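Long-range contacts in putative ribose operon repressor (Burkholderia thailandensis, PDB 3EGC), which probably binds operator DNA as a LacI-family transcriptional repressor, with a periplasmic-binding-protein-like domain that in relatives senses a small effector such as a sugar: residues Leu234-Pro240 / Gln268-His274; Ser193-Glu199 / Ser220-Trp226; Glu25-Val30 / Thr241-Gln246; Ile128-Val132 / Leu144-Arg148. All coordinates share one frame. Residues are numbered along the deposited sequence.

Interaction 1 (Leu234-Pro240 / Gln268-His274); sequences LPVVEQP and QTRFVTH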
loop_
_atom_site.group_PDB
_atom_site.type_symbol
_atom_site.label_atom_id
_atom_site.label_comp_id
_atom_site.label_asym_id
_atom_site.label_seq_id
_atom_site.Cartn_x
_atom_site.Cartn_y
_atom_site.Cartn_z
ATOM N N LEU A 234 10.095 -4.305 -15.925
ATOM C CA LEU A 234 8.757 -4.264 -16.449
ATOM C C LEU A 234 8.321 -2.820 -16.708
ATOM O O LEU A 234 8.159 -2.039 -15.767
ATOM C CB LEU A 234 7.829 -4.959 -15.473
ATOM C CG LEU A 234 6.590 -5.615 -16.076
ATOM C CD1 LEU A 234 6.238 -6.724 -15.140
ATOM C CD2 LEU A 234 5.474 -4.596 -16.196
ATOM N N PRO A 235 8.133 -2.447 -17.990
ATOM C CA PRO A 235 7.734 -1.059 -18.242
ATOM C C PRO A 235 6.329 -0.724 -17.730
ATOM O O PRO A 235 5.424 -1.536 -17.810
ATOM C CB PRO A 235 7.835 -0.921 -19.759
ATOM C CG PRO A 235 8.579 -2.242 -20.240
ATOM C CD PRO A 235 8.205 -3.243 -19.227
ATOM N N VAL A 236 6.180 0.474 -17.176
ATOM C CA VAL A 236 4.978 0.810 -16.466
ATOM C C VAL A 236 4.428 2.128 -16.851
ATOM O O VAL A 236 5.163 3.040 -17.112
ATOM C CB VAL A 236 5.190 0.914 -14.936
ATOM C CG1 VAL A 236 4.223 -0.014 -14.243
ATOM C CG2 VAL A 236 6.591 0.606 -14.592
ATOM N N VAL A 237 3.115 2.230 -16.860
ATOM C CA VAL A 237 2.508 3.533 -16.909
ATOM C C VAL A 237 2.252 4.025 -15.484
ATOM O O VAL A 237 1.381 3.502 -14.758
ATOM C CB VAL A 237 1.294 3.635 -17.900
ATOM C CG1 VAL A 237 0.590 2.348 -18.058
ATOM C CG2 VAL A 237 0.329 4.810 -17.509
ATOM N N GLU A 238 3.067 4.983 -15.073
ATOM C CA GLU A 238 2.936 5.558 -13.763
ATOM C C GLU A 238 1.733 6.460 -13.691
ATOM O O GLU A 238 1.540 7.305 -14.553
ATOM C CB GLU A 238 4.205 6.328 -13.372
ATOM C CG GLU A 238 4.145 6.990 -12.011
ATOM C CD GLU A 238 5.381 7.774 -11.725
ATOM O OE1 GLU A 238 5.338 9.036 -11.825
ATOM O OE2 GLU A 238 6.412 7.120 -11.414
ATOM N N GLN A 239 0.931 6.268 -12.649
ATOM C CA GLN A 239 -0.207 7.142 -12.391
ATOM C C GLN A 239 0.214 8.175 -11.358
ATOM O O GLN A 239 0.958 7.810 -10.448
ATOM C CB GLN A 239 -1.402 6.339 -11.913
ATOM C CG GLN A 239 -1.961 5.459 -12.973
ATOM C CD GLN A 239 -3.349 4.920 -12.591
ATOM O OE1 GLN A 239 -4.369 5.586 -12.815
ATOM N NE2 GLN A 239 -3.379 3.733 -11.975
ATOM N N PRO A 240 -0.273 9.439 -11.481
ATOM C CA PRO A 240 0.006 10.480 -10.479
ATOM C C PRO A 240 -0.896 10.330 -9.218
ATOM O O PRO A 240 -1.713 11.197 -8.883
ATOM C CB PRO A 240 -0.326 11.777 -11.242
ATOM C CG PRO A 240 -1.488 11.366 -12.132
ATOM C CD PRO A 240 -1.286 9.880 -12.452
ATOM N N GLN A 268 -2.161 13.724 -16.167
ATOM C CA GLN A 268 -1.090 13.132 -16.925
ATOM C C GLN A 268 -0.420 11.928 -16.219
ATOM O O GLN A 268 -0.071 11.962 -15.012
ATOM C CB GLN A 268 -0.059 14.236 -17.245
ATOM C CG GLN A 268 1.449 13.828 -17.425
ATOM C CD GLN A 268 2.391 15.087 -17.454
ATOM O OE1 GLN A 268 2.805 15.627 -16.430
ATOM N NE2 GLN A 268 2.683 15.556 -18.630
ATOM N N THR A 269 -0.265 10.872 -16.978
ATOM C CA THR A 269 0.454 9.710 -16.602
ATOM C C THR A 269 1.796 9.738 -17.368
ATOM O O THR A 269 1.964 10.421 -18.396
ATOM C CB THR A 269 -0.315 8.442 -17.040
ATOM O OG1 THR A 269 -0.375 8.363 -18.461
ATOM C CG2 THR A 269 -1.682 8.494 -16.540
ATOM N N ARG A 270 2.749 8.974 -16.896
ATOM C CA ARG A 270 3.976 8.944 -17.591
ATOM C C ARG A 270 4.472 7.511 -17.775
ATOM O O ARG A 270 4.348 6.663 -16.904
ATOM C CB ARG A 270 5.012 9.855 -16.939
ATOM C CG ARG A 270 6.045 9.160 -16.172
ATOM C CD ARG A 270 6.916 10.145 -15.458
ATOM N NE ARG A 270 8.235 9.609 -15.258
ATOM C CZ ARG A 270 8.655 9.050 -14.133
ATOM N NH1 ARG A 270 7.853 8.953 -13.095
ATOM N NH2 ARG A 270 9.884 8.589 -14.060
ATOM N N PHE A 271 5.022 7.271 -18.950
ATOM C CA PHE A 271 5.524 5.944 -19.297
ATOM C C PHE A 271 6.959 5.794 -18.791
ATOM O O PHE A 271 7.819 6.641 -19.047
ATOM C CB PHE A 271 5.457 5.734 -20.816
ATOM C CG PHE A 271 5.691 4.320 -21.231
ATOM C CD1 PHE A 271 6.624 4.026 -22.208
ATOM C CD2 PHE A 271 4.989 3.283 -20.644
ATOM C CE1 PHE A 271 6.865 2.705 -22.595
ATOM C CE2 PHE A 271 5.182 1.992 -21.044
ATOM C CZ PHE A 271 6.139 1.690 -22.032
ATOM N N VAL A 272 7.205 4.732 -18.032
ATOM C CA VAL A 272 8.533 4.521 -17.456
ATOM C C VAL A 272 9.066 3.205 -17.968
ATOM O O VAL A 272 8.466 2.148 -17.718
ATOM C CB VAL A 272 8.450 4.482 -15.912
ATOM C CG1 VAL A 272 9.829 4.226 -15.255
ATOM C CG2 VAL A 272 7.768 5.783 -15.382
ATOM N N THR A 273 10.182 3.253 -18.677
ATOM C CA THR A 273 10.776 2.030 -19.234
ATOM C C THR A 273 11.908 1.512 -18.348
ATOM O O THR A 273 12.270 0.355 -18.454
ATOM C CB THR A 273 11.324 2.242 -20.699
ATOM O OG1 THR A 273 12.347 3.250 -20.700
ATOM C CG2 THR A 273 10.207 2.730 -21.588
ATOM N N HIS A 274 12.465 2.358 -17.483
ATOM C CA HIS A 274 13.560 1.937 -16.602
ATOM C C HIS A 274 14.914 1.708 -17.305
ATOM O O HIS A 274 15.245 2.317 -18.323
ATOM C CB HIS A 274 13.208 0.634 -15.851
ATOM C CG HIS A 274 11.938 0.693 -15.071
ATOM N ND1 HIS A 274 10.831 -0.068 -15.388
ATOM C CD2 HIS A 274 11.587 1.428 -13.988
ATOM C CE1 HIS A 274 9.853 0.203 -14.536
ATOM N NE2 HIS A 274 10.280 1.121 -13.688
#

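Interaction 2 (Ser193-Glu199 / Ser220-Trp226); sequences SSHRITE and SFDNLPW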
loop_
_atom_site.group_PDB
_atom_site.type_symbol
_atom_site.label_atom_id
_atom_site.label_comp_id
_atom_site.label_asym_id
_atom_site.label_seq_id
_atom_site.Cartn_x
_atom_site.Cartn_y
_atom_site.Cartn_z
ATOM N N SER A 193 -3.687 -4.184 -16.757
ATOM C CA SER A 193 -4.285 -2.943 -16.384
ATOM C C SER A 193 -4.002 -2.401 -14.955
ATOM O O SER A 193 -4.397 -1.326 -14.661
ATOM C CB SER A 193 -5.785 -2.989 -16.668
ATOM O OG SER A 193 -6.423 -3.894 -15.824
ATOM N N SER A 194 -3.303 -3.141 -14.103
ATOM C CA SER A 194 -2.812 -2.612 -12.822
ATOM C C SER A 194 -1.791 -3.570 -12.252
ATOM O O SER A 194 -1.624 -4.683 -12.774
ATOM C CB SER A 194 -3.958 -2.431 -11.815
ATOM O OG SER A 194 -4.517 -3.683 -11.472
ATOM N N HIS A 195 -1.114 -3.144 -11.174
ATOM C CA HIS A 195 -0.077 -3.941 -10.499
ATOM C C HIS A 195 -0.636 -5.233 -9.948
ATOM O O HIS A 195 0.032 -6.243 -9.965
ATOM C CB HIS A 195 0.642 -3.146 -9.408
ATOM C CG HIS A 195 -0.207 -2.814 -8.214
ATOM N ND1 HIS A 195 -0.063 -3.458 -7.004
ATOM C CD2 HIS A 195 -1.164 -1.870 -8.026
ATOM C CE1 HIS A 195 -0.908 -2.933 -6.121
ATOM N NE2 HIS A 195 -1.597 -1.971 -6.718
ATOM N N ARG A 196 -1.887 -5.194 -9.490
ATOM C CA ARG A 196 -2.501 -6.375 -8.901
ATOM C C ARG A 196 -2.832 -7.443 -9.961
ATOM O O ARG A 196 -2.663 -8.621 -9.733
ATOM C CB ARG A 196 -3.707 -6.010 -8.058
ATOM C CG ARG A 196 -4.148 -7.178 -7.174
ATOM C CD ARG A 196 -4.457 -6.731 -5.729
ATOM N NE ARG A 196 -3.328 -6.071 -5.075
ATOM C CZ ARG A 196 -3.431 -5.349 -3.964
ATOM N NH1 ARG A 196 -2.355 -4.802 -3.471
ATOM N NH2 ARG A 196 -4.597 -5.219 -3.328
ATOM N N ILE A 197 -3.229 -6.973 -11.145
ATOM C CA ILE A 197 -3.380 -7.834 -12.307
ATOM C C ILE A 197 -2.037 -8.333 -12.818
ATOM O O ILE A 197 -1.913 -9.510 -13.199
ATOM C CB ILE A 197 -4.233 -7.131 -13.413
ATOM C CG1 ILE A 197 -5.684 -7.032 -12.918
ATOM C CG2 ILE A 197 -4.181 -7.869 -14.769
ATOM C CD1 ILE A 197 -6.430 -6.015 -13.672
ATOM N N THR A 198 -1.035 -7.451 -12.794
ATOM C CA THR A 198 0.326 -7.875 -13.141
ATOM C C THR A 198 0.817 -9.022 -12.234
ATOM O O THR A 198 1.458 -9.948 -12.701
ATOM C CB THR A 198 1.340 -6.715 -13.132
ATOM O OG1 THR A 198 0.895 -5.689 -14.014
ATOM C CG2 THR A 198 2.676 -7.237 -13.621
ATOM N N GLU A 199 0.475 -8.966 -10.939
ATOM C CA GLU A 199 0.757 -10.120 -10.046
ATOM C C GLU A 199 0.098 -11.415 -10.589
ATOM O O GLU A 199 0.745 -12.423 -10.763
ATOM C CB GLU A 199 0.277 -9.823 -8.612
ATOM C CG GLU A 199 0.870 -8.519 -8.001
ATOM C CD GLU A 199 0.383 -8.264 -6.624
ATOM O OE1 GLU A 199 -0.754 -8.711 -6.298
ATOM O OE2 GLU A 199 1.141 -7.617 -5.856
ATOM N N SER A 220 2.579 -2.657 -17.754
ATOM C CA SER A 220 1.617 -2.573 -16.701
ATOM C C SER A 220 1.318 -1.112 -16.365
ATOM O O SER A 220 2.176 -0.255 -16.576
ATOM C CB SER A 220 2.166 -3.268 -15.456
ATOM O OG SER A 220 1.233 -3.256 -14.382
ATOM N N PHE A 221 0.113 -0.837 -15.843
ATOM C CA PHE A 221 -0.129 0.400 -15.099
ATOM C C PHE A 221 0.369 0.277 -13.641
ATOM O O PHE A 221 0.455 -0.816 -13.103
ATOM C CB PHE A 221 -1.619 0.782 -15.052
ATOM C CG PHE A 221 -2.124 1.484 -16.308
ATOM C CD1 PHE A 221 -2.618 2.766 -16.219
ATOM C CD2 PHE A 221 -2.175 0.824 -17.546
ATOM C CE1 PHE A 221 -3.126 3.420 -17.325
ATOM C CE2 PHE A 221 -2.671 1.462 -18.677
ATOM C CZ PHE A 221 -3.151 2.754 -18.590
ATOM N N ASP A 222 0.676 1.427 -13.024
ATOM C CA ASP A 222 1.203 1.465 -11.671
ATOM C C ASP A 222 2.705 1.209 -11.624
ATOM O O ASP A 222 3.211 0.179 -12.109
ATOM C CB ASP A 222 0.460 0.492 -10.774
ATOM C CG ASP A 222 -1.013 0.769 -10.735
ATOM O OD1 ASP A 222 -1.384 1.996 -10.783
ATOM O OD2 ASP A 222 -1.769 -0.222 -10.722
ATOM N N ASN A 223 3.414 2.121 -10.983
ATOM C CA ASN A 223 4.860 2.062 -10.938
ATOM C C ASN A 223 5.313 1.577 -9.571
ATOM O O ASN A 223 5.469 2.370 -8.646
ATOM C CB ASN A 223 5.437 3.476 -11.205
ATOM C CG ASN A 223 6.928 3.489 -11.269
ATOM O OD1 ASN A 223 7.570 2.429 -11.200
ATOM N ND2 ASN A 223 7.505 4.677 -11.481
ATOM N N LEU A 224 5.505 0.273 -9.440
ATOM C CA LEU A 224 5.955 -0.323 -8.217
ATOM C C LEU A 224 7.450 -0.672 -8.350
ATOM O O LEU A 224 7.854 -1.229 -9.353
ATOM C CB LEU A 224 5.127 -1.596 -7.988
ATOM C CG LEU A 224 3.650 -1.621 -7.456
ATOM C CD1 LEU A 224 3.612 -1.632 -5.957
ATOM C CD2 LEU A 224 2.801 -0.422 -7.960
ATOM N N PRO A 225 8.260 -0.359 -7.332
ATOM C CA PRO A 225 9.699 -0.687 -7.318
ATOM C C PRO A 225 10.035 -2.126 -7.746
ATOM O O PRO A 225 10.917 -2.309 -8.538
ATOM C CB PRO A 225 10.125 -0.416 -5.849
ATOM C CG PRO A 225 9.128 0.806 -5.443
ATOM C CD PRO A 225 7.810 0.355 -6.113
ATOM N N TRP A 226 9.306 -3.125 -7.280
ATOM C CA TRP A 226 9.601 -4.489 -7.686
ATOM C C TRP A 226 9.608 -4.715 -9.199
ATOM O O TRP A 226 10.351 -5.507 -9.678
ATOM C CB TRP A 226 8.747 -5.512 -6.943
ATOM C CG TRP A 226 7.305 -5.528 -7.318
ATOM C CD1 TRP A 226 6.264 -4.901 -6.656
ATOM C CD2 TRP A 226 6.708 -6.208 -8.454
ATOM N NE1 TRP A 226 5.094 -5.143 -7.313
ATOM C CE2 TRP A 226 5.320 -5.945 -8.407
ATOM C CE3 TRP A 226 7.211 -7.066 -9.447
ATOM C CZ2 TRP A 226 4.426 -6.479 -9.313
ATOM C CZ3 TRP A 226 6.327 -7.608 -10.368
ATOM C CH2 TRP A 226 4.943 -7.294 -10.314
#

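Interaction 3 (Glu25-Val30 / Thr241-Gln246); sequences EVASGV and TRRIGQ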
loop_
_atom_site.group_PDB
_atom_site.type_symbol
_atom_site.label_atom_id
_atom_site.label_comp_id
_atom_site.label_asym_id
_atom_site.label_seq_id
_atom_site.Cartn_x
_atom_site.Cartn_y
_atom_site.Cartn_z
ATOM N N GLU A 25 -1.917 5.679 -1.577
ATOM C CA GLU A 25 -1.220 6.885 -2.071
ATOM C C GLU A 25 -2.218 8.028 -2.458
ATOM O O GLU A 25 -1.899 9.187 -2.290
ATOM C CB GLU A 25 -0.336 6.545 -3.264
ATOM C CG GLU A 25 0.876 5.632 -2.984
ATOM C CD GLU A 25 1.628 5.287 -4.294
ATOM O OE1 GLU A 25 1.259 5.743 -5.412
ATOM O OE2 GLU A 25 2.646 4.605 -4.249
ATOM N N VAL A 26 -3.407 7.688 -2.967
ATOM C CA VAL A 26 -4.453 8.723 -3.209
ATOM C C VAL A 26 -4.930 9.340 -1.870
ATOM O O VAL A 26 -5.115 10.555 -1.757
ATOM C CB VAL A 26 -5.723 8.132 -3.917
ATOM C CG1 VAL A 26 -6.885 9.131 -3.851
ATOM C CG2 VAL A 26 -5.396 7.711 -5.441
ATOM N N ALA A 27 -5.120 8.465 -0.863
ATOM C CA ALA A 27 -5.539 8.887 0.454
ATOM C C ALA A 27 -4.504 9.854 1.077
ATOM O O ALA A 27 -4.897 10.860 1.727
ATOM C CB ALA A 27 -5.707 7.653 1.372
ATOM N N SER A 28 -3.226 9.498 0.918
ATOM C CA SER A 28 -2.080 10.337 1.339
ATOM C C SER A 28 -2.193 11.763 0.718
ATOM O O SER A 28 -2.145 12.742 1.422
ATOM C CB SER A 28 -0.768 9.668 0.881
ATOM O OG SER A 28 0.274 10.485 1.172
ATOM N N GLY A 29 -2.401 11.850 -0.588
ATOM C CA GLY A 29 -2.590 13.156 -1.272
ATOM C C GLY A 29 -3.802 13.941 -0.760
ATOM O O GLY A 29 -3.734 15.214 -0.569
ATOM N N VAL A 30 -4.917 13.217 -0.552
ATOM C CA VAL A 30 -6.122 13.819 0.010
ATOM C C VAL A 30 -5.871 14.395 1.463
ATOM O O VAL A 30 -6.229 15.527 1.769
ATOM C CB VAL A 30 -7.233 12.779 0.173
ATOM C CG1 VAL A 30 -8.306 13.347 1.047
ATOM C CG2 VAL A 30 -7.756 12.293 -1.140
ATOM N N THR A 241 -0.715 9.242 -8.507
ATOM C CA THR A 241 -1.637 8.890 -7.394
ATOM C C THR A 241 -1.815 9.941 -6.347
ATOM O O THR A 241 -2.937 10.263 -5.981
ATOM C CB THR A 241 -1.177 7.614 -6.660
ATOM O OG1 THR A 241 0.216 7.758 -6.248
ATOM C CG2 THR A 241 -1.281 6.446 -7.553
ATOM N N ARG A 242 -0.718 10.485 -5.863
ATOM C CA ARG A 242 -0.792 11.573 -4.898
ATOM C C ARG A 242 -1.511 12.820 -5.394
ATOM O O ARG A 242 -2.321 13.392 -4.687
ATOM C CB ARG A 242 0.631 11.907 -4.362
ATOM C CG ARG A 242 0.981 11.028 -3.153
ATOM C CD ARG A 242 2.532 10.885 -2.953
ATOM N NE ARG A 242 3.128 10.105 -4.034
ATOM C CZ ARG A 242 3.791 8.952 -3.887
ATOM N NH1 ARG A 242 4.010 8.438 -2.676
ATOM N NH2 ARG A 242 4.272 8.334 -4.977
ATOM N N ARG A 243 -1.190 13.245 -6.607
ATOM C CA ARG A 243 -1.819 14.381 -7.252
ATOM C C ARG A 243 -3.300 14.144 -7.484
ATOM O O ARG A 243 -4.068 15.046 -7.409
ATOM C CB ARG A 243 -1.106 14.706 -8.580
ATOM C CG ARG A 243 -1.591 15.987 -9.295
ATOM C CD ARG A 243 -0.984 17.214 -8.678
ATOM N NE ARG A 243 -1.600 18.436 -9.192
ATOM C CZ ARG A 243 -1.034 19.259 -10.082
ATOM N NH1 ARG A 243 0.188 18.996 -10.559
ATOM N NH2 ARG A 243 -1.692 20.343 -10.482
ATOM N N ILE A 244 -3.701 12.914 -7.766
ATOM C CA ILE A 244 -5.118 12.603 -7.866
ATOM C C ILE A 244 -5.829 12.908 -6.546
ATOM O O ILE A 244 -6.862 13.583 -6.523
ATOM C CB ILE A 244 -5.344 11.080 -8.286
ATOM C CG1 ILE A 244 -4.817 10.860 -9.712
ATOM C CG2 ILE A 244 -6.820 10.708 -8.115
ATOM C CD1 ILE A 244 -4.720 9.342 -10.171
ATOM N N GLY A 245 -5.279 12.423 -5.442
ATOM C CA GLY A 245 -5.840 12.759 -4.110
ATOM C C GLY A 245 -5.844 14.260 -3.759
ATOM O O GLY A 245 -6.848 14.797 -3.261
ATOM N N GLN A 246 -4.705 14.932 -3.951
ATOM C CA GLN A 246 -4.575 16.399 -3.708
ATOM C C GLN A 246 -5.604 17.263 -4.478
ATOM O O GLN A 246 -6.293 18.117 -3.871
ATOM C CB GLN A 246 -3.125 16.839 -4.030
ATOM C CG GLN A 246 -2.862 18.327 -4.030
ATOM C CD GLN A 246 -1.388 18.699 -4.431
ATOM O OE1 GLN A 246 -1.056 18.755 -5.596
ATOM N NE2 GLN A 246 -0.524 18.930 -3.443
#

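Interaction 4 (Ile128-Val132 / Leu144-Arg148); sequences IGAIV and LKGFR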
loop_
_atom_site.group_PDB
_atom_site.type_symbol
_atom_site.label_atom_id
_atom_site.label_comp_id
_atom_site.label_asym_id
_atom_site.label_seq_id
_atom_site.Cartn_x
_atom_site.Cartn_y
_atom_site.Cartn_z
ATOM N N ILE A 128 -0.311 -9.532 -29.426
ATOM C CA ILE A 128 -0.371 -8.822 -28.186
ATOM C C ILE A 128 -1.741 -8.911 -27.522
ATOM O O ILE A 128 -2.741 -8.654 -28.159
ATOM C CB ILE A 128 0.055 -7.346 -28.369
ATOM C CG1 ILE A 128 1.478 -7.299 -28.935
ATOM C CG2 ILE A 128 -0.046 -6.609 -27.055
ATOM C CD1 ILE A 128 1.960 -5.903 -29.231
ATOM N N GLY A 129 -1.770 -9.250 -26.238
ATOM C CA GLY A 129 -3.022 -9.333 -25.528
ATOM C C GLY A 129 -3.133 -8.329 -24.365
ATOM O O GLY A 129 -2.202 -7.576 -24.066
ATOM N N ALA A 130 -4.273 -8.345 -23.717
ATOM C CA ALA A 130 -4.548 -7.455 -22.634
ATOM C C ALA A 130 -5.356 -8.184 -21.526
ATOM O O ALA A 130 -6.330 -8.818 -21.801
ATOM C CB ALA A 130 -5.349 -6.220 -23.156
ATOM N N ILE A 131 -4.896 -8.089 -20.296
ATOM C CA ILE A 131 -5.630 -8.600 -19.152
ATOM C C ILE A 131 -6.013 -7.371 -18.350
ATOM O O ILE A 131 -5.158 -6.628 -17.888
ATOM C CB ILE A 131 -4.773 -9.526 -18.266
ATOM C CG1 ILE A 131 -3.878 -10.442 -19.121
ATOM C CG2 ILE A 131 -5.655 -10.281 -17.271
ATOM C CD1 ILE A 131 -4.664 -11.481 -19.874
ATOM N N VAL A 132 -7.312 -7.132 -18.261
ATOM C CA VAL A 132 -7.845 -6.056 -17.497
ATOM C C VAL A 132 -8.655 -6.591 -16.333
ATOM O O VAL A 132 -8.892 -7.795 -16.225
ATOM C CB VAL A 132 -8.702 -5.118 -18.346
ATOM C CG1 VAL A 132 -7.883 -4.516 -19.505
ATOM C CG2 VAL A 132 -9.907 -5.849 -18.869
ATOM N N LEU A 144 -8.480 -0.803 -22.152
ATOM C CA LEU A 144 -8.715 -1.685 -23.307
ATOM C C LEU A 144 -8.808 -0.911 -24.629
ATOM O O LEU A 144 -8.189 -1.286 -25.635
ATOM C CB LEU A 144 -9.951 -2.533 -23.101
ATOM C CG LEU A 144 -9.961 -3.912 -23.726
ATOM C CD1 LEU A 144 -8.828 -4.769 -23.136
ATOM C CD2 LEU A 144 -11.367 -4.617 -23.575
ATOM N N LYS A 145 -9.549 0.191 -24.609
ATOM C CA LYS A 145 -9.631 1.114 -25.750
ATOM C C LYS A 145 -8.261 1.627 -26.279
ATOM O O LYS A 145 -8.052 1.724 -27.506
ATOM C CB LYS A 145 -10.507 2.306 -25.381
ATOM C CG LYS A 145 -10.577 3.393 -26.405
ATOM C CD LYS A 145 -11.618 4.456 -26.017
ATOM C CE LYS A 145 -11.625 5.586 -27.061
ATOM N NZ LYS A 145 -12.530 6.732 -26.732
ATOM N N GLY A 146 -7.351 1.948 -25.348
ATOM C CA GLY A 146 -6.009 2.395 -25.703
ATOM C C GLY A 146 -5.226 1.296 -26.385
ATOM O O GLY A 146 -4.520 1.524 -27.368
ATOM N N PHE A 147 -5.407 0.085 -25.881
ATOM C CA PHE A 147 -4.832 -1.078 -26.488
ATOM C C PHE A 147 -5.302 -1.245 -27.941
ATOM O O PHE A 147 -4.491 -1.357 -28.866
ATOM C CB PHE A 147 -5.118 -2.282 -25.644
ATOM C CG PHE A 147 -4.927 -3.591 -26.361
ATOM C CD1 PHE A 147 -3.641 -4.119 -26.525
ATOM C CD2 PHE A 147 -6.019 -4.300 -26.850
ATOM C CE1 PHE A 147 -3.433 -5.310 -27.115
ATOM C CE2 PHE A 147 -5.820 -5.515 -27.486
ATOM C CZ PHE A 147 -4.515 -6.037 -27.598
ATOM N N ARG A 148 -6.599 -1.159 -28.152
ATOM C CA ARG A 148 -7.159 -1.399 -29.478
ATOM C C ARG A 148 -6.720 -0.315 -30.448
ATOM O O ARG A 148 -6.506 -0.593 -31.651
ATOM C CB ARG A 148 -8.681 -1.481 -29.458
ATOM C CG ARG A 148 -9.262 -2.708 -28.755
ATOM C CD ARG A 148 -10.806 -2.739 -29.006
ATOM N NE ARG A 148 -11.490 -3.756 -28.204
ATOM C CZ ARG A 148 -11.646 -5.023 -28.581
ATOM N NH1 ARG A 148 -11.146 -5.449 -29.761
ATOM N NH2 ARG A 148 -12.267 -5.862 -27.761
#

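Interaction 1 (Leu234-Pro240 / Gln268-His274)
Strands 236-238 and 270-272 run antiparallel, their axes 4.6 Å apart at closest approach and 144° apart in direction, so the pair is twisted 36° from exactly antiparallel. Val-236 and Val-272 form one hydrogen-bonded pair, with N of Val-236 to O of Val-272 at 2.9 Å and N of Val-272 to O of Val-236 at 2.8 Å. Glu-238 and Arg-270 form the next, with N of Glu-238 to O of Arg-270 at 2.8 Å and N of Arg-270 to O of Glu-238 at 3.1 Å. Between them sits the non-hydrogen-bonded pair Val-237/Phe-271. The side of the sheet bearing Glu-238 and Arg-270 carries a salt bridge, OE1 of Glu-238 to NH1 of Arg-270 at 2.8 Å, while Glu-238 OE2 is held by Asn-223. On the Val-237/Phe-271 side, CZ of Phe-271 lies 3.9 Å from CB of Pro-235, and Tyr-119 of helix 109-122 meets the ring edge-to-face. Strand 236-238 also pairs with 217-221 and leads to Pro-240, N-cap of helix 241-257; both segments probably belong to the interlobe crossovers, as in LacI relatives. Four backbone bonds hold the strands together, while the salt bridge and the Pro-235/Phe-271 contact are specific to this register.

Interaction 2 (Ser193-Glu199 / Ser220-Trp226)
Two hydrogen bonds join the start of helix 195-208 to the end of strand 217-221 and the turn after it. The hydroxyls OG1 of Thr-198 and OG of Ser-220 approach to 2.5 Å, a very short bond in which either could be the donor; Thr-192 also bonds to the Thr-198 hydroxyl. OD2 of Asp-222 accepts from the backbone N of His-195 at 3.0 Å (N-H...O angle 161°), so a carboxylate from a distant turn meets a first-turn amide just after the N-cap Ser-194. The polar ends continue outward: His-195 NE2 reaches Asn-20 and Asp-222 OD1 reaches Gln-239. Beyond this polar centre, CD2 of Leu-224 makes an off-centre CH-pi contact with the His-195 ring, 4.3 Å from its centroid. CH2 of Trp-226 lies 4.0 Å from CG2 of Thr-198, and its CZ2 4.3 Å from CG of Glu-199; the indole also stacks on Trp-226 of the second subunit. The contact closes the beta-alpha-beta unit of 189-192, 195-208 and 217-221 at the strands' C-terminal ends. A carboxylate facing the helix N-terminus is electrostatically favourable, and the very short hydroxyl pair lets two buried side chains partner each other.

Interaction 3 (Glu25-Val30 / Thr241-Gln246)
Close backbone packing dominates where helices 21-36 and 241-257 cross: the axes of segments 25-30 and 241-246 approach to 6.3 Å at -44°. Gly-29 and Gly-245 permit this, since an ideal CB on Gly-29 would lie 2.0 Å from O of Arg-242, and one on Gly-245 only 1.9 Å from O of Val-26. Across the glycine surfaces run CA-H...O contacts, including CA of Gly-245 to O of Val-26 at 3.3 Å and CA of Gly-29 to O of Arg-242 at 3.4 Å. Among polar side chains, OG1 of Thr-241 donates a very short 2.4 Å hydrogen bond to OE1 of Glu-25. That oxygen also lies over a guanidinium face, 4.0 Å from NH2 of Arg-242, a long, purely electrostatic pair; Arg-242 has its stronger partner in Glu-19 of the second subunit. Apolar packing is slight, with CG2 of Val-26 4.3 Å from CG2 of Ile-244. Ile-244 continues onto strands 103-107 and 264-272, while Ser-28 bonds to Glu-19 of the second subunit, placing this helix pair between the sheet and the dimer partner.

Interaction 4 (Ile128-Val132 / Leu144-Arg148)
Phe-147 is the larger of the two bumps that segment 144-148 presents to the strand, and the hollow it enters lies above Ile-128 and Ala-130 of strand 128-131. The small methyl of Ala-130 sits almost centrally over one ring face: its CB is 4.1 Å from the Phe-147 centroid and 8° off the ring normal, a CH-pi contact. Toward the start of the strand, CG2 of Ile-128 packs 3.6 Å from CE1 of Phe-147, and O of Ile-128 meets the ring edge, 3.2 Å from CZ of Phe-147. One helical turn earlier, Leu-144 supplies the second bump. Its CD1 fits between two alternate side chains of the strand, 3.8 Å from both CB of Ala-130 and CG1 of Val-132. Segments 128-131 and 144-148 run nearly antiparallel (174°) with axes 9.5 Å apart, so successive bumps follow the strand in reverse order. This is the helix-on-sheet packing of the beta-alpha-beta unit 128-131, 138-153, 163-164. Ile-163 touches both Leu-144 and Phe-147, while Val-117 of helix 109-122 borders Phe-147 and Leu-120 borders Ile-128.

Interactions 2, 3 and 4 are largely buried, whereas interaction 1 is partly buried with exposed residues. Interactions 1 and 2 share the sheet through neighbouring strands 236-238 and 217-221 and touch directly: N of Val-237 lies 2.7 Å from O of Ser-220, a probable hydrogen bond. Interaction 4 reaches the same sheet and meets interaction 2 through N of Ser-193 and O of Ile-131, 3.1 Å apart. Interaction 3 lies across the chain's centre from interaction 4 but follows interaction 1 directly in sequence at Pro-240/Thr-241, without other touch. Chemistry follows place: backbone pairing in 1, polar helix-start bonding in 2, glycine-mediated helix crossing in 3, and apolar packing in 4. Only 2 and 3 touch the second subunit.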